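Local coordinates for protein neuraminidase (Influenza A virus, PDB 4K3Y) that forms a neuraminidase-like beta-propeller ectodomain of a bat influenza A virus, related by fold to viral sialidases, though its own biochemical activity remains uncertain, at residues H171-L176 with Q226-T231; L40-F45 with V58-G63; N215-P220 with D254-E259; G287-K292 with N307-S312. One frame throughout, in Å; residues are numbered along the deposited sequence.

Contact 1: residues H171-L176 with Q226-T231; sequences HRLYRL and QSFTYT
Phe228 inserts its ring between Leu173 and Arg175, two residues whose side chains leave the same side of strand 170-177. The ring sits on the tight turn linking strands 221-224 and 230-233, so the contact joins two successive four-stranded sheets of the neuraminidase beta propeller. Its CG is anti to its own carbonyl carbon and beside the backbone N (chi1 -74°), and this aims the ring at the strand. Over one face lies Leu173, with CB above the ring and the CD1 methyl 3.6 Å from Phe228 CD1. Over the opposite face lies the guanidinium of Arg175. The two flat groups stack with their planes 23° apart, and Arg175 CZ stands 4.0 Å from the ring centroid, almost above it, in cation-pi geometry. NH2 is displaced toward the rim, 3.5 Å from both Phe228 CD2 and Phe228 CE2. The arginine chain bends at chi3 (47°), placing NE just beyond the rim near Phe228 CZ, from where the guanidinium reaches over the face, while Arg175 CB lies 3.3 Å from Phe228 CZ. Arg175 NH1 points at the carbonyl O of Gln226 close to the guanidinium plane; the modelled separation is too short to be taken literally. NE is hydrogen-bonded to Ala182 O on the adjoining strand. Within the turn, Asp225 OD1 accepts from Thr229 N and pairs with Ser227 OG. The guanidinium is thus held at NE by Ala182 O, perhaps also by Gln226 O, and covered on one face by an aromatic ring, so its charge is probably stabilised by a carbonyl dipole and pi electrons together, without a carboxylate across this contact.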
loop_
_atom_site.group_PDB
_atom_site.type_symbol
_atom_site.label_atom_id
_atom_site.label_comp_id
_atom_site.label_asym_id
_atom_site.label_seq_id
_atom_site.Cartn_x
_atom_site.Cartn_y
_atom_site.Cartn_z
ATOM N N HIS C 171 -20.310 11.357 34.040
ATOM C CA HIS C 171 -19.749 11.688 32.727
ATOM C C HIS C 171 -18.817 12.897 32.792
ATOM O O HIS C 171 -19.046 13.837 33.554
ATOM C CB HIS C 171 -20.876 11.897 31.707
ATOM C CG HIS C 171 -21.897 10.802 31.732
ATOM N ND1 HIS C 171 -21.739 9.618 31.044
ATOM C CD2 HIS C 171 -23.062 10.688 32.413
ATOM C CE1 HIS C 171 -22.776 8.834 31.277
ATOM N NE2 HIS C 171 -23.593 9.459 32.105
ATOM N N ARG C 172 -17.754 12.855 32.002
ATOM C CA ARG C 172 -16.747 13.905 32.031
ATOM C C ARG C 172 -16.383 14.436 30.655
ATOM O O ARG C 172 -16.262 13.680 29.687
ATOM C CB ARG C 172 -15.490 13.403 32.735
ATOM C CG ARG C 172 -15.646 13.299 34.239
ATOM C CD ARG C 172 -14.372 12.800 34.864
ATOM N NE ARG C 172 -14.423 12.846 36.320
ATOM C CZ ARG C 172 -13.380 12.583 37.104
ATOM N NH1 ARG C 172 -12.209 12.263 36.556
ATOM N NH2 ARG C 172 -13.504 12.646 38.431
ATOM N N LEU C 173 -16.210 15.750 30.587
ATOM C CA LEU C 173 -15.744 16.415 29.379
ATOM C C LEU C 173 -14.211 16.514 29.379
ATOM O O LEU C 173 -13.625 17.128 30.262
ATOM C CB LEU C 173 -16.356 17.811 29.298
ATOM C CG LEU C 173 -17.022 18.162 27.974
ATOM C CD1 LEU C 173 -17.350 19.647 27.931
ATOM C CD2 LEU C 173 -16.133 17.760 26.798
ATOM N N TYR C 174 -13.562 15.901 28.396
ATOM C CA TYR C 174 -12.103 15.960 28.312
ATOM C C TYR C 174 -11.618 16.839 27.157
ATOM O O TYR C 174 -12.124 16.751 26.034
ATOM C CB TYR C 174 -11.491 14.556 28.202
ATOM C CG TYR C 174 -11.467 13.792 29.510
ATOM C CD1 TYR C 174 -12.588 13.092 29.948
ATOM C CD2 TYR C 174 -10.326 13.768 30.306
ATOM C CE1 TYR C 174 -12.583 12.398 31.138
ATOM C CE2 TYR C 174 -10.312 13.072 31.506
ATOM C CZ TYR C 174 -11.448 12.388 31.914
ATOM O OH TYR C 174 -11.470 11.687 33.097
ATOM N N ARG C 175 -10.638 17.691 27.448
ATOM C CA ARG C 175 -9.974 18.470 26.413
ATOM C C ARG C 175 -8.573 17.896 26.226
ATOM O O ARG C 175 -7.898 17.572 27.206
ATOM C CB ARG C 175 -9.931 19.952 26.796
ATOM C CG ARG C 175 -8.571 20.637 26.588
ATOM C CD ARG C 175 -8.593 22.156 26.810
ATOM N NE ARG C 175 -9.271 22.559 28.041
ATOM C CZ ARG C 175 -10.273 23.436 28.080
ATOM N NH1 ARG C 175 -10.703 23.999 26.953
ATOM N NH2 ARG C 175 -10.845 23.752 29.236
ATOM N N LEU C 176 -8.145 17.748 24.975
ATOM C CA LEU C 176 -6.850 17.132 24.694
ATOM C C LEU C 176 -6.022 17.909 23.694
ATOM O O LEU C 176 -6.512 18.324 22.637
ATOM C CB LEU C 176 -7.029 15.710 24.170
ATOM C CG LEU C 176 -7.673 14.704 25.118
ATOM C CD1 LEU C 176 -8.511 13.757 24.297
ATOM C CD2 LEU C 176 -6.623 13.933 25.902
ATOM N N GLN C 226 -15.180 25.931 24.131
ATOM C CA GLN C 226 -13.826 25.547 24.532
ATOM C C GLN C 226 -13.520 25.862 25.993
ATOM O O GLN C 226 -12.593 25.287 26.573
ATOM C CB GLN C 226 -12.777 26.179 23.613
ATOM C CG GLN C 226 -12.902 27.680 23.423
ATOM C CD GLN C 226 -11.954 28.198 22.358
ATOM O OE1 GLN C 226 -10.937 27.571 22.055
ATOM N NE2 GLN C 226 -12.287 29.342 21.778
ATOM N N SER C 227 -14.303 26.761 26.586
ATOM C CA SER C 227 -14.137 27.121 27.991
ATOM C C SER C 227 -14.889 26.161 28.919
ATOM O O SER C 227 -15.024 26.421 30.113
ATOM C CB SER C 227 -14.574 28.574 28.226
ATOM O OG SER C 227 -15.778 28.880 27.543
ATOM N N PHE C 228 -15.363 25.050 28.354
ATOM C CA PHE C 228 -16.198 24.068 29.061
ATOM C C PHE C 228 -17.485 24.648 29.649
ATOM O O PHE C 228 -17.983 24.195 30.684
ATOM C CB PHE C 228 -15.412 23.309 30.132
ATOM C CG PHE C 228 -14.469 22.287 29.576
ATOM C CD1 PHE C 228 -14.576 21.868 28.257
ATOM C CD2 PHE C 228 -13.474 21.741 30.371
ATOM C CE1 PHE C 228 -13.703 20.920 27.739
ATOM C CE2 PHE C 228 -12.596 20.792 29.858
ATOM C CZ PHE C 228 -12.718 20.382 28.543
ATOM N N THR C 229 -18.030 25.645 28.972
ATOM C CA THR C 229 -19.338 26.151 29.333
ATOM C C THR C 229 -20.408 25.330 28.601
ATOM O O THR C 229 -20.542 25.384 27.368
ATOM C CB THR C 229 -19.462 27.648 29.012
ATOM O OG1 THR C 229 -18.424 28.370 29.694
ATOM C CG2 THR C 229 -20.822 28.165 29.440
ATOM N N TYR C 230 -21.161 24.559 29.372
ATOM C CA TYR C 230 -22.119 23.637 28.784
ATOM C C TYR C 230 -23.535 23.873 29.274
ATOM O O TYR C 230 -23.771 24.427 30.353
ATOM C CB TYR C 230 -21.726 22.175 29.074
ATOM C CG TYR C 230 -21.875 21.771 30.532
ATOM C CD1 TYR C 230 -20.826 21.947 31.428
ATOM C CD2 TYR C 230 -23.062 21.214 31.011
ATOM C CE1 TYR C 230 -20.951 21.583 32.759
ATOM C CE2 TYR C 230 -23.195 20.850 32.346
ATOM C CZ TYR C 230 -22.135 21.035 33.216
ATOM O OH TYR C 230 -22.246 20.676 34.543
ATOM N N THR C 231 -24.471 23.434 28.453
ATOM C CA THR C 231 -25.825 23.249 28.895
ATOM C C THR C 231 -26.357 21.945 28.282
ATOM O O THR C 231 -26.109 21.647 27.104
ATOM C CB THR C 231 -26.703 24.490 28.587
ATOM O OG1 THR C 231 -28.072 24.090 28.434
ATOM C CG2 THR C 231 -26.232 25.193 27.326
#

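Contact 2: residues L40-F45 with V58-G63; sequences LTRQNF and VSMGYG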
loop_
_atom_site.group_PDB
_atom_site.type_symbol
_atom_site.label_atom_id
_atom_site.label_comp_id
_atom_site.label_asym_id
_atom_site.label_seq_id
_atom_site.Cartn_x
_atom_site.Cartn_y
_atom_site.Cartn_z
ATOM N N LEU C 40 -14.161 -9.393 10.449
ATOM C CA LEU C 40 -15.439 -9.154 11.108
ATOM C C LEU C 40 -15.321 -7.924 11.990
ATOM O O LEU C 40 -14.486 -7.870 12.878
ATOM C CB LEU C 40 -15.860 -10.353 11.961
ATOM C CG LEU C 40 -16.726 -11.427 11.298
ATOM C CD1 LEU C 40 -16.299 -11.672 9.854
ATOM C CD2 LEU C 40 -16.649 -12.713 12.098
ATOM N N THR C 41 -16.167 -6.934 11.743
ATOM C CA THR C 41 -16.091 -5.669 12.455
ATOM C C THR C 41 -17.248 -5.482 13.429
ATOM O O THR C 41 -18.335 -6.034 13.233
ATOM C CB THR C 41 -16.147 -4.502 11.475
ATOM O OG1 THR C 41 -17.439 -4.470 10.850
ATOM C CG2 THR C 41 -15.094 -4.683 10.419
ATOM N N ARG C 42 -16.997 -4.694 14.471
ATOM C CA ARG C 42 -18.035 -4.227 15.379
ATOM C C ARG C 42 -17.652 -2.858 15.967
ATOM O O ARG C 42 -16.488 -2.450 15.901
ATOM C CB ARG C 42 -18.326 -5.263 16.480
ATOM C CG ARG C 42 -17.222 -5.471 17.514
ATOM C CD ARG C 42 -17.740 -6.323 18.680
ATOM N NE ARG C 42 -17.097 -5.991 19.952
ATOM C CZ ARG C 42 -17.475 -4.991 20.745
ATOM N NH1 ARG C 42 -18.491 -4.210 20.404
ATOM N NH2 ARG C 42 -16.831 -4.768 21.881
ATOM N N GLN C 43 -18.633 -2.159 16.533
ATOM C CA GLN C 43 -18.437 -0.801 17.033
ATOM C C GLN C 43 -17.831 0.094 15.934
ATOM O O GLN C 43 -16.879 0.843 16.166
ATOM C CB GLN C 43 -17.583 -0.789 18.318
ATOM C CG GLN C 43 -17.906 0.356 19.309
ATOM C CD GLN C 43 -16.748 1.359 19.500
ATOM O OE1 GLN C 43 -16.235 1.526 20.605
ATOM N NE2 GLN C 43 -16.358 2.038 18.423
ATOM N N ASN C 44 -18.395 0.026 14.733
ATOM C CA ASN C 44 -17.948 0.908 13.669
ATOM C C ASN C 44 -18.327 2.362 13.934
ATOM O O ASN C 44 -19.317 2.658 14.603
ATOM C CB ASN C 44 -18.490 0.444 12.316
ATOM C CG ASN C 44 -18.062 -0.964 11.978
ATOM O OD1 ASN C 44 -17.064 -1.170 11.298
ATOM N ND2 ASN C 44 -18.814 -1.945 12.461
ATOM N N PHE C 45 -17.498 3.263 13.428
ATOM C CA PHE C 45 -17.824 4.678 13.376
ATOM C C PHE C 45 -16.840 5.346 12.416
ATOM O O PHE C 45 -15.812 4.769 12.037
ATOM C CB PHE C 45 -17.777 5.335 14.769
ATOM C CG PHE C 45 -16.393 5.464 15.328
ATOM C CD1 PHE C 45 -15.814 4.418 16.040
ATOM C CD2 PHE C 45 -15.652 6.633 15.129
ATOM C CE1 PHE C 45 -14.515 4.537 16.558
ATOM C CE2 PHE C 45 -14.359 6.756 15.635
ATOM C CZ PHE C 45 -13.791 5.707 16.359
ATOM N N VAL C 58 -13.649 -2.247 15.952
ATOM C CA VAL C 58 -13.025 -3.290 16.754
ATOM C C VAL C 58 -13.260 -4.620 16.041
ATOM O O VAL C 58 -14.333 -4.846 15.493
ATOM C CB VAL C 58 -13.591 -3.298 18.187
ATOM C CG1 VAL C 58 -12.998 -4.451 18.997
ATOM C CG2 VAL C 58 -13.309 -1.942 18.868
ATOM N N SER C 59 -12.252 -5.487 16.009
ATOM C CA SER C 59 -12.340 -6.710 15.201
ATOM C C SER C 59 -12.943 -7.877 15.974
ATOM O O SER C 59 -12.977 -7.862 17.209
ATOM C CB SER C 59 -10.964 -7.140 14.777
ATOM O OG SER C 59 -10.236 -7.489 15.938
ATOM N N MET C 60 -13.412 -8.880 15.230
ATOM C CA MET C 60 -13.894 -10.140 15.789
ATOM C C MET C 60 -13.227 -11.313 15.054
ATOM O O MET C 60 -13.424 -12.477 15.415
ATOM C CB MET C 60 -15.417 -10.254 15.665
ATOM C CG MET C 60 -16.219 -9.106 16.267
ATOM S SD MET C 60 -17.943 -9.102 15.708
ATOM C CE MET C 60 -18.476 -10.757 16.136
ATOM N N GLY C 61 -12.455 -11.004 14.011
ATOM C CA GLY C 61 -11.662 -12.007 13.318
ATOM C C GLY C 61 -12.149 -12.443 11.949
ATOM O O GLY C 61 -12.631 -11.635 11.156
ATOM N N TYR C 62 -12.024 -13.737 11.673
ATOM C CA TYR C 62 -12.316 -14.273 10.347
ATOM C C TYR C 62 -12.993 -15.638 10.422
ATOM O O TYR C 62 -12.969 -16.292 11.467
ATOM C CB TYR C 62 -11.009 -14.439 9.570
ATOM C CG TYR C 62 -10.203 -13.173 9.381
ATOM C CD1 TYR C 62 -10.448 -12.333 8.301
ATOM C CD2 TYR C 62 -9.185 -12.828 10.266
ATOM C CE1 TYR C 62 -9.710 -11.180 8.110
ATOM C CE2 TYR C 62 -8.438 -11.671 10.084
ATOM C CZ TYR C 62 -8.709 -10.849 9.000
ATOM O OH TYR C 62 -7.986 -9.692 8.792
ATOM N N GLY C 63 -13.579 -16.074 9.307
ATOM C CA GLY C 63 -14.046 -17.447 9.177
ATOM C C GLY C 63 -12.891 -18.416 8.940
ATOM O O GLY C 63 -12.949 -19.601 9.287
#
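Leu40, Thr41 and Arg42 run antiparallel to Val58, Ser59 and Met60 in a beta hairpin made of the first two strands, 40-48 and 53-61, of one propeller sheet. Backbone hydrogen bonds carry the pairing. Arg42 and Val58 form a hydrogen-bonded pair, N to O in both directions, with Arg42 N 2.9 Å from Val58 O and Val58 N 2.8 Å from Arg42 O. Nearer the open end, Leu40 O receives Met60 N and Leu40 N donates to Gly61 O. Thr41 faces Ser59 in the non-hydrogen-bonded pair between them.

Apolar contact gathers round Met60. Its CB lies 3.7 Å from Leu40 CB, and its chain, bent at chi3 (55°), meets the aliphatic part of Arg42 at about a right angle, with SD 3.9 Å from Arg42 CB and CG 4.0 Å from Arg42 CD.

No side-chain hydrogen bond runs between the two segments. Asn44 ND2 donates to Thr41 OG1 at 3.3 Å, nearly in its amide plane, and also reaches Glu339, while Asn44 OD1 takes Arg55 NH1. At the corner, Gln43 OE1 accepts from Ala102 N. The buried Asn44 amide therefore ties strand 40-48 to Glu339 of a neighbouring sheet, and the pairing itself rests on main-chain bonds.

Contact 3: residues N215-P220 with D254-E259; sequences NDAKRP and DKTTTE. With CA (calcium ion), chain M.
Asp216 turns its carboxylate back to Thr256 and to its own chain, forming an Asx turn at a calcium-binding loop of the propeller. Its CG is anti to the backbone N (chi1 -167°), which directs the acid at segment 254-259. OD1 is shared by two amides arriving from opposite faces of the carboxylate plane: Lys218 N, two residues on, at 2.9 Å from Asp216 OD1, and Thr256 N at 3.0 Å from the same oxygen. The Lys255 side chain passes at about a right angle across the acid, its CG 3.8 Å from Asp216 OD2. It does so through methylenes, since the ammonium lies well away, and its CE ends beside Asn215 ND2, an amide held by Gly191 O.

Lys218, extended beyond CG, crosses Thr256 at about a right angle with CE 3.2 Å from Thr256 OG1. The hydroxyl itself pairs with Tyr252 OH. Beyond it Lys218 NZ donates to Asp254 O at 2.8 Å and also to Pro235 O, so two carbonyls hold a buried ammonium. Ala217 N closes the backbone link by donating to Thr256 O.

The calcium ion is bound by main-chain oxygens of Asn212, Asp216 and Gly262, with Asp216 O lying 2.9 Å from the metal.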
loop_
_atom_site.group_PDB
_atom_site.type_symbol
_atom_site.label_atom_id
_atom_site.label_comp_id
_atom_site.label_asym_id
_atom_site.label_seq_id
_atom_site.Cartn_x
_atom_site.Cartn_y
_atom_site.Cartn_z
ATOM N N ASN C 215 -33.940 6.083 31.875
ATOM C CA ASN C 215 -35.272 6.630 32.145
ATOM C C ASN C 215 -35.809 7.596 31.079
ATOM O O ASN C 215 -36.627 8.461 31.392
ATOM C CB ASN C 215 -35.221 7.385 33.472
ATOM C CG ASN C 215 -34.118 8.425 33.495
ATOM O OD1 ASN C 215 -33.370 8.574 32.532
ATOM N ND2 ASN C 215 -34.021 9.157 34.587
ATOM N N ASP C 216 -35.349 7.471 29.839
ATOM C CA ASP C 216 -35.801 8.364 28.764
ATOM C C ASP C 216 -35.774 7.692 27.404
ATOM O O ASP C 216 -34.730 7.217 26.989
ATOM C CB ASP C 216 -34.920 9.619 28.686
ATOM C CG ASP C 216 -35.535 10.705 27.809
ATOM O OD1 ASP C 216 -36.703 10.532 27.371
ATOM O OD2 ASP C 216 -34.865 11.741 27.582
ATOM N N ALA C 217 -36.908 7.699 26.706
ATOM C CA ALA C 217 -37.016 7.175 25.337
ATOM C C ALA C 217 -36.762 8.245 24.278
ATOM O O ALA C 217 -36.710 7.937 23.080
ATOM C CB ALA C 217 -38.378 6.558 25.102
ATOM N N LYS C 218 -36.663 9.500 24.714
ATOM C CA LYS C 218 -36.083 10.559 23.887
ATOM C C LYS C 218 -34.572 10.543 24.094
ATOM O O LYS C 218 -34.053 9.748 24.882
ATOM C CB LYS C 218 -36.617 11.932 24.286
ATOM C CG LYS C 218 -38.093 12.181 24.045
ATOM C CD LYS C 218 -38.413 13.589 24.531
ATOM C CE LYS C 218 -39.887 13.854 24.745
ATOM N NZ LYS C 218 -40.079 15.229 25.297
ATOM N N ARG C 219 -33.857 11.417 23.401
ATOM C CA ARG C 219 -32.402 11.435 23.552
ATOM C C ARG C 219 -31.913 12.704 24.250
ATOM O O ARG C 219 -32.379 13.798 23.942
ATOM C CB ARG C 219 -31.709 11.238 22.195
ATOM C CG ARG C 219 -32.068 9.923 21.484
ATOM C CD ARG C 219 -31.317 9.771 20.169
ATOM N NE ARG C 219 -31.382 8.408 19.642
ATOM C CZ ARG C 219 -30.687 7.380 20.127
ATOM N NH1 ARG C 219 -29.865 7.546 21.155
ATOM N NH2 ARG C 219 -30.817 6.177 19.586
ATOM N N PRO C 220 -30.976 12.560 25.206
ATOM C CA PRO C 220 -30.413 13.752 25.859
ATOM C C PRO C 220 -29.473 14.511 24.921
ATOM O O PRO C 220 -28.881 13.905 24.013
ATOM C CB PRO C 220 -29.640 13.164 27.049
ATOM C CG PRO C 220 -29.294 11.755 26.624
ATOM C CD PRO C 220 -30.465 11.302 25.791
ATOM N N ASP C 254 -39.976 17.452 28.607
ATOM C CA ASP C 254 -39.202 16.594 29.503
ATOM C C ASP C 254 -39.256 15.131 29.091
ATOM O O ASP C 254 -39.814 14.792 28.041
ATOM C CB ASP C 254 -39.605 16.764 30.977
ATOM C CG ASP C 254 -41.078 17.095 31.155
ATOM O OD1 ASP C 254 -41.866 16.875 30.207
ATOM O OD2 ASP C 254 -41.438 17.576 32.254
ATOM N N LYS C 255 -38.673 14.271 29.925
ATOM C CA LYS C 255 -38.387 12.897 29.526
ATOM C C LYS C 255 -39.643 12.108 29.203
ATOM O O LYS C 255 -40.709 12.341 29.789
ATOM C CB LYS C 255 -37.595 12.155 30.613
ATOM C CG LYS C 255 -36.217 12.732 30.957
ATOM C CD LYS C 255 -35.732 12.146 32.294
ATOM C CE LYS C 255 -34.404 12.737 32.747
ATOM N NZ LYS C 255 -34.523 14.106 33.331
ATOM N N THR C 256 -39.507 11.184 28.254
ATOM C CA THR C 256 -40.518 10.155 28.036
ATOM C C THR C 256 -40.068 8.883 28.760
ATOM O O THR C 256 -39.382 8.028 28.197
ATOM C CB THR C 256 -40.726 9.889 26.548
ATOM O OG1 THR C 256 -41.130 11.100 25.909
ATOM C CG2 THR C 256 -41.793 8.823 26.335
ATOM N N THR C 257 -40.452 8.773 30.024
ATOM C CA THR C 257 -39.902 7.739 30.887
ATOM C C THR C 257 -40.429 6.372 30.492
ATOM O O THR C 257 -39.824 5.332 30.789
ATOM C CB THR C 257 -40.223 8.023 32.365
ATOM O OG1 THR C 257 -41.643 7.954 32.569
ATOM C CG2 THR C 257 -39.689 9.413 32.765
ATOM N N THR C 258 -41.565 6.396 29.809
ATOM C CA THR C 258 -42.206 5.188 29.315
ATOM C C THR C 258 -41.294 4.513 28.305
ATOM O O THR C 258 -40.966 5.096 27.268
ATOM C CB THR C 258 -43.546 5.519 28.626
ATOM O OG1 THR C 258 -44.246 6.532 29.370
ATOM C CG2 THR C 258 -44.396 4.264 28.477
ATOM N N GLU C 259 -40.898 3.286 28.616
ATOM C CA GLU C 259 -39.951 2.531 27.802
ATOM C C GLU C 259 -38.592 3.226 27.649
ATOM O O GLU C 259 -37.866 2.994 26.683
ATOM C CB GLU C 259 -40.553 2.198 26.436
ATOM C CG GLU C 259 -41.665 1.163 26.487
ATOM C CD GLU C 259 -41.508 0.093 25.411
ATOM O OE1 GLU C 259 -40.610 -0.770 25.543
ATOM O OE2 GLU C 259 -42.294 0.110 24.436
HETATM CA CA CA M . -34.119 4.545 26.166
#

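Contact 4: residues G287-K292 with N307-S312; sequences GFEIYK and NYQLLS
A bulged antiparallel beta hairpin brings Phe288 and Ile290 against Tyr308 and Leu311, pairing the two last strands, 286-294 and 306-311, of one propeller sheet. Ile290 and Tyr308 exchange backbone hydrogen bonds, as do Phe288 and Leu311, but the register slips by one residue between these pairs. Leu310 and Leu311 both face Phe288, which makes this a classic beta bulge, and Gln309 just before it is the centre of an inverse gamma turn. Leu311 N meets Phe288 O on a lone pair, in the carbonyl plane, whereas Phe288 N approaches Leu311 O from above that group's plane.

Apolar side chains line one face. Ile290 uses its CG2 branch, 3.9 Å from Leu310 CD1 and 4.0 Å from Tyr308 CB. Phe336 and Ile338 of strand 335-343 pack on this face, so it is buried against the next sheet. Tyr308 OH reaches past the pair to Asn19 O and Met363 N.

Tyr291 and Asn307 occupy the other face. Asn307 CG is anti to its backbone N (chi1 -165°), and the amide stands nearly perpendicular to the tyrosine ring, its OD1 3.4 Å from Tyr291 CB. Glu289 OE2 forms a salt bridge with Arg278 NE, while Glu289 OE1 takes Asn307 ND2 on its anti side at 2.8 Å, with carboxylate and amide planes 74° apart.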
loop_
_atom_site.group_PDB
_atom_site.type_symbol
_atom_site.label_atom_id
_atom_site.label_comp_id
_atom_site.label_asym_id
_atom_site.label_seq_id
_atom_site.Cartn_x
_atom_site.Cartn_y
_atom_site.Cartn_z
ATOM N N GLY C 287 -35.263 -0.929 9.309
ATOM C CA GLY C 287 -35.465 0.354 8.653
ATOM C C GLY C 287 -34.914 1.542 9.428
ATOM O O GLY C 287 -34.737 1.499 10.655
ATOM N N PHE C 288 -34.645 2.618 8.704
ATOM C CA PHE C 288 -34.152 3.831 9.325
ATOM C C PHE C 288 -34.832 5.011 8.668
ATOM O O PHE C 288 -34.985 5.053 7.441
ATOM C CB PHE C 288 -32.638 3.937 9.167
ATOM C CG PHE C 288 -32.020 5.055 9.956
ATOM C CD1 PHE C 288 -31.623 4.850 11.264
ATOM C CD2 PHE C 288 -31.824 6.304 9.386
ATOM C CE1 PHE C 288 -31.047 5.874 12.009
ATOM C CE2 PHE C 288 -31.256 7.327 10.120
ATOM C CZ PHE C 288 -30.860 7.109 11.438
ATOM N N GLU C 289 -35.255 5.964 9.487
ATOM C CA GLU C 289 -35.926 7.149 8.970
ATOM C C GLU C 289 -35.247 8.363 9.570
ATOM O O GLU C 289 -34.611 8.271 10.621
ATOM C CB GLU C 289 -37.441 7.126 9.271
ATOM C CG GLU C 289 -37.820 7.162 10.775
ATOM C CD GLU C 289 -39.270 6.756 11.040
ATOM O OE1 GLU C 289 -40.142 7.011 10.171
ATOM O OE2 GLU C 289 -39.544 6.185 12.122
ATOM N N ILE C 290 -35.345 9.489 8.880
ATOM C CA ILE C 290 -34.836 10.742 9.415
ATOM C C ILE C 290 -35.858 11.831 9.089
ATOM O O ILE C 290 -36.319 11.968 7.947
ATOM C CB ILE C 290 -33.367 11.063 8.936
ATOM C CG1 ILE C 290 -32.771 12.224 9.737
ATOM C CG2 ILE C 290 -33.283 11.295 7.406
ATOM C CD1 ILE C 290 -31.265 12.417 9.536
ATOM N N TYR C 291 -36.240 12.571 10.120
ATOM C CA TYR C 291 -37.362 13.495 10.048
ATOM C C TYR C 291 -36.851 14.922 10.160
ATOM O O TYR C 291 -36.108 15.244 11.094
ATOM C CB TYR C 291 -38.303 13.192 11.213
ATOM C CG TYR C 291 -39.703 13.721 11.087
ATOM C CD1 TYR C 291 -40.123 14.409 9.959
ATOM C CD2 TYR C 291 -40.615 13.525 12.110
ATOM C CE1 TYR C 291 -41.418 14.890 9.864
ATOM C CE2 TYR C 291 -41.898 13.998 12.026
ATOM C CZ TYR C 291 -42.300 14.678 10.908
ATOM O OH TYR C 291 -43.592 15.141 10.861
ATOM N N LYS C 292 -37.236 15.770 9.206
ATOM C CA LYS C 292 -36.817 17.172 9.218
ATOM C C LYS C 292 -37.830 18.001 9.999
ATOM O O LYS C 292 -39.052 17.807 9.875
ATOM C CB LYS C 292 -36.694 17.725 7.796
ATOM C CG LYS C 292 -36.008 19.091 7.716
ATOM C CD LYS C 292 -36.620 20.000 6.639
ATOM C CE LYS C 292 -36.144 19.650 5.236
ATOM N NZ LYS C 292 -36.031 20.860 4.376
ATOM N N ASN C 307 -40.393 13.303 6.517
ATOM C CA ASN C 307 -39.810 12.085 7.044
ATOM C C ASN C 307 -39.237 11.230 5.914
ATOM O O ASN C 307 -39.987 10.671 5.110
ATOM C CB ASN C 307 -40.878 11.299 7.799
ATOM C CG ASN C 307 -40.292 10.214 8.664
ATOM O OD1 ASN C 307 -39.741 10.491 9.724
ATOM N ND2 ASN C 307 -40.405 8.970 8.221
ATOM N N TYR C 308 -37.915 11.133 5.848
ATOM C CA TYR C 308 -37.261 10.303 4.835
ATOM C C TYR C 308 -37.043 8.876 5.332
ATOM O O TYR C 308 -36.308 8.657 6.306
ATOM C CB TYR C 308 -35.893 10.883 4.468
ATOM C CG TYR C 308 -35.915 12.115 3.606
ATOM C CD1 TYR C 308 -36.376 12.063 2.288
ATOM C CD2 TYR C 308 -35.434 13.332 4.089
ATOM C CE1 TYR C 308 -36.369 13.207 1.472
ATOM C CE2 TYR C 308 -35.417 14.472 3.285
ATOM C CZ TYR C 308 -35.889 14.402 1.981
ATOM O OH TYR C 308 -35.875 15.526 1.194
ATOM N N GLN C 309 -37.644 7.903 4.659
ATOM C CA GLN C 309 -37.375 6.505 4.997
ATOM C C GLN C 309 -36.217 5.914 4.195
ATOM O O GLN C 309 -36.417 5.117 3.266
ATOM C CB GLN C 309 -38.626 5.664 4.850
ATOM C CG GLN C 309 -39.588 5.865 5.991
ATOM C CD GLN C 309 -40.993 5.612 5.561
ATOM O OE1 GLN C 309 -41.683 6.526 5.095
ATOM N NE2 GLN C 309 -41.432 4.363 5.678
ATOM N N LEU C 310 -35.009 6.300 4.604
ATOM C CA LEU C 310 -33.751 5.923 3.946
ATOM C C LEU C 310 -33.541 4.407 3.752
ATOM O O LEU C 310 -33.171 3.970 2.652
ATOM C CB LEU C 310 -32.559 6.568 4.669
ATOM C CG LEU C 310 -32.557 8.116 4.670
ATOM C CD1 LEU C 310 -31.306 8.721 5.323
ATOM C CD2 LEU C 310 -32.705 8.652 3.255
ATOM N N LEU C 311 -33.782 3.606 4.794
ATOM C CA LEU C 311 -33.655 2.147 4.677
ATOM C C LEU C 311 -34.904 1.411 5.147
ATOM O O LEU C 311 -35.638 1.914 5.986
ATOM C CB LEU C 311 -32.443 1.630 5.445
ATOM C CG LEU C 311 -31.030 1.925 4.929
ATOM C CD1 LEU C 311 -30.497 3.194 5.550
ATOM C CD2 LEU C 311 -30.152 0.777 5.306
ATOM N N SER C 312 -35.122 0.208 4.621
ATOM C CA SER C 312 -36.310 -0.590 4.938
ATOM C C SER C 312 -35.930 -2.044 5.099
ATOM O O SER C 312 -36.364 -2.724 6.024
ATOM C CB SER C 312 -37.309 -0.497 3.795
ATOM O OG SER C 312 -37.479 0.853 3.422
#

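Contacts 2 and 4 are buried hairpins, each inside a single propeller sheet: contact 2 joins the first two strands of its sheet, contact 4 the last two. Both depend on main-chain ladders, regular at the Arg42 end of one and bulged in the other. Contacts 1 and 3 are partly buried and lack strand pairing. They border the same sheet, the loop 215-220 leading into strand 221-224 and segment 226-231 following that strand, and their segments alternate along the chain, yet they do not touch. Contact 1 bridges sheets through an aromatic-cation stack; contact 3 organises loops through a carboxylate, an ammonium and a calcium ion. Contacts 1 and 4 lie on opposite sides of the chain's centre.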